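Local coordinates for protein 2-methyl-3-hydroxypyridine-5-carboxylic acid oxygenase (Mesorhizobium loti, PDB 3ALJ) that probably uses FAD and molecular oxygen to oxygenate 2-methyl-3-hydroxypyridine-5-carboxylic acid and open its ring, at residues K31-D36 against D314-S319. Numbering follows the deposited sequence.
Sequences KQNGWD and DLEEGS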
loop_
_atom_site.group_PDB
_atom_site.type_symbol
_atom_site.label_atom_id
_atom_site.label_comp_id
_atom_site.label_asym_id
_atom_site.label_seq_id
_atom_site.Cartn_x
_atom_site.Cartn_y
_atom_site.Cartn_z
ATOM N N LYS A 31 -12.861 5.512 -15.459
ATOM C CA LYS A 31 -13.539 6.784 -15.884
ATOM C C LYS A 31 -12.751 7.426 -17.065
ATOM O O LYS A 31 -13.383 7.948 -18.009
ATOM C CB LYS A 31 -13.676 7.751 -14.683
ATOM C CG LYS A 31 -14.517 9.032 -14.927
ATOM C CD LYS A 31 -16.038 8.623 -15.042
ATOM C CE LYS A 31 -16.656 10.020 -15.249
ATOM N NZ LYS A 31 -18.125 9.846 -15.469
ATOM N N GLN A 32 -11.428 7.314 -17.052
ATOM C CA GLN A 32 -10.649 7.933 -18.181
ATOM C C GLN A 32 -10.909 7.180 -19.442
ATOM O O GLN A 32 -10.845 7.819 -20.514
ATOM C CB GLN A 32 -9.130 7.844 -17.847
ATOM C CG GLN A 32 -8.683 8.823 -16.809
ATOM C CD GLN A 32 -7.178 8.778 -16.511
ATOM O OE1 GLN A 32 -6.625 9.794 -16.061
ATOM N NE2 GLN A 32 -6.518 7.636 -16.793
ATOM N N ASN A 33 -11.246 5.914 -19.385
ATOM C CA ASN A 33 -11.598 5.152 -20.569
ATOM C C ASN A 33 -13.091 5.247 -20.963
ATOM O O ASN A 33 -13.519 4.484 -21.863
ATOM C CB ASN A 33 -11.240 3.696 -20.300
ATOM C CG ASN A 33 -9.706 3.460 -20.333
ATOM O OD1 ASN A 33 -9.183 2.344 -19.974
ATOM N ND2 ASN A 33 -9.003 4.433 -20.902
ATOM N N GLY A 34 -13.847 6.095 -20.303
ATOM C CA GLY A 34 -15.258 6.336 -20.750
ATOM C C GLY A 34 -16.271 5.466 -20.004
ATOM O O GLY A 34 -17.463 5.564 -20.291
ATOM N N TRP A 35 -15.864 4.699 -18.985
ATOM C CA TRP A 35 -16.876 3.998 -18.136
ATOM C C TRP A 35 -17.662 5.011 -17.325
ATOM O O TRP A 35 -17.181 6.027 -16.850
ATOM C CB TRP A 35 -16.180 3.016 -17.186
ATOM C CG TRP A 35 -15.595 1.838 -17.820
ATOM C CD1 TRP A 35 -14.390 1.693 -18.550
ATOM C CD2 TRP A 35 -16.156 0.540 -17.749
ATOM N NE1 TRP A 35 -14.234 0.438 -18.924
ATOM C CE2 TRP A 35 -15.294 -0.346 -18.454
ATOM C CE3 TRP A 35 -17.310 -0.000 -17.132
ATOM C CZ2 TRP A 35 -15.499 -1.757 -18.575
ATOM C CZ3 TRP A 35 -17.507 -1.397 -17.290
ATOM C CH2 TRP A 35 -16.643 -2.249 -18.009
ATOM N N ASP A 36 -18.944 4.593 -17.091
ATOM C CA ASP A 36 -19.736 5.257 -16.102
ATOM C C ASP A 36 -19.382 4.562 -14.760
ATOM O O ASP A 36 -19.866 3.455 -14.584
ATOM C CB ASP A 36 -21.248 5.133 -16.445
ATOM C CG ASP A 36 -22.140 5.785 -15.344
ATOM O OD1 ASP A 36 -21.664 6.350 -14.337
ATOM O OD2 ASP A 36 -23.404 5.908 -15.608
ATOM N N ASP A 314 -7.094 -4.285 -19.706
ATOM C CA ASP A 314 -7.636 -5.471 -20.350
ATOM C C ASP A 314 -9.086 -5.275 -20.732
ATOM O O ASP A 314 -9.496 -6.011 -21.708
ATOM C CB ASP A 314 -7.445 -6.671 -19.419
ATOM C CG ASP A 314 -6.131 -7.299 -19.568
ATOM O OD1 ASP A 314 -6.000 -8.032 -20.577
ATOM O OD2 ASP A 314 -5.204 -7.236 -18.720
ATOM N N LEU A 315 -9.805 -4.313 -20.150
ATOM C CA LEU A 315 -11.198 -4.041 -20.463
ATOM C C LEU A 315 -11.279 -3.232 -21.744
ATOM O O LEU A 315 -12.409 -2.966 -22.215
ATOM C CB LEU A 315 -11.936 -3.334 -19.293
ATOM C CG LEU A 315 -12.185 -4.372 -18.192
ATOM C CD1 LEU A 315 -12.420 -3.553 -16.881
ATOM C CD2 LEU A 315 -13.450 -5.239 -18.535
ATOM N N GLU A 316 -10.133 -2.848 -22.364
ATOM C CA GLU A 316 -10.176 -2.049 -23.614
ATOM C C GLU A 316 -9.925 -2.989 -24.772
ATOM O O GLU A 316 -9.684 -2.430 -25.881
ATOM C CB GLU A 316 -9.016 -0.951 -23.601
ATOM C CG GLU A 316 -9.296 0.183 -22.666
ATOM C CD GLU A 316 -10.628 0.821 -23.045
ATOM O OE1 GLU A 316 -10.750 1.377 -24.165
ATOM O OE2 GLU A 316 -11.594 0.729 -22.267
ATOM N N GLU A 317 -9.905 -4.304 -24.603
ATOM C CA GLU A 317 -9.538 -5.175 -25.726
ATOM C C GLU A 317 -10.660 -5.598 -26.659
ATOM O O GLU A 317 -10.411 -6.369 -27.610
ATOM C CB GLU A 317 -8.769 -6.396 -25.311
ATOM C CG GLU A 317 -7.502 -6.072 -24.543
ATOM C CD GLU A 317 -6.345 -5.760 -25.435
ATOM O OE1 GLU A 317 -6.381 -6.121 -26.652
ATOM O OE2 GLU A 317 -5.379 -5.194 -24.919
ATOM N N GLY A 318 -11.883 -5.117 -26.445
ATOM C CA GLY A 318 -12.910 -5.632 -27.352
ATOM C C GLY A 318 -13.631 -6.909 -26.919
ATOM O O GLY A 318 -14.607 -7.296 -27.562
ATOM N N SER A 319 -13.243 -7.538 -25.813
ATOM C CA SER A 319 -13.753 -8.857 -25.375
ATOM C C SER A 319 -14.951 -8.618 -24.454
ATOM O O SER A 319 -15.184 -7.477 -24.017
ATOM C CB SER A 319 -12.678 -9.548 -24.506
ATOM O OG SER A 319 -11.386 -9.574 -25.199
HETATM O O HOH W 1 -11.361 0.141 -19.614
#
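A single water joins W35 to E316. The indole NE1 donates to it at 3.0 Å, and the water donates in turn to E316 OE2 at 2.7 Å. The same carboxylate oxygen forms a salt bridge with R12, so two partners, the water and R12, grip the end of this exposed side chain. A bend at chi2 (-57°) folds the E316 carboxylate back over the face of the N33 amide. There E316 CG lies 3.5 Å from N33 OD1, and E316 OE2 is 3.6 Å from N33 CB. The amide and carboxylate planes are turned 41° apart. An alanine in place of N33 would probably take away the flat support against E316 CG and CD and open a gap there. Deeper in, L315 CD1 is 3.9 Å from W35 CZ2, on the benzene part of the indole. The two side chains cross at about a right angle. G34, at positive phi, is the C-prime residue of the Schellman motif that ends helix 21-32; W35 N bonds to L30 O as the chain turns toward strand 36-40. The loop that follows helix 300-314 packs on this link. W35 and L315 both rest on L30 and on L151 of strand 151-154, and L315 also touches helix 321-349.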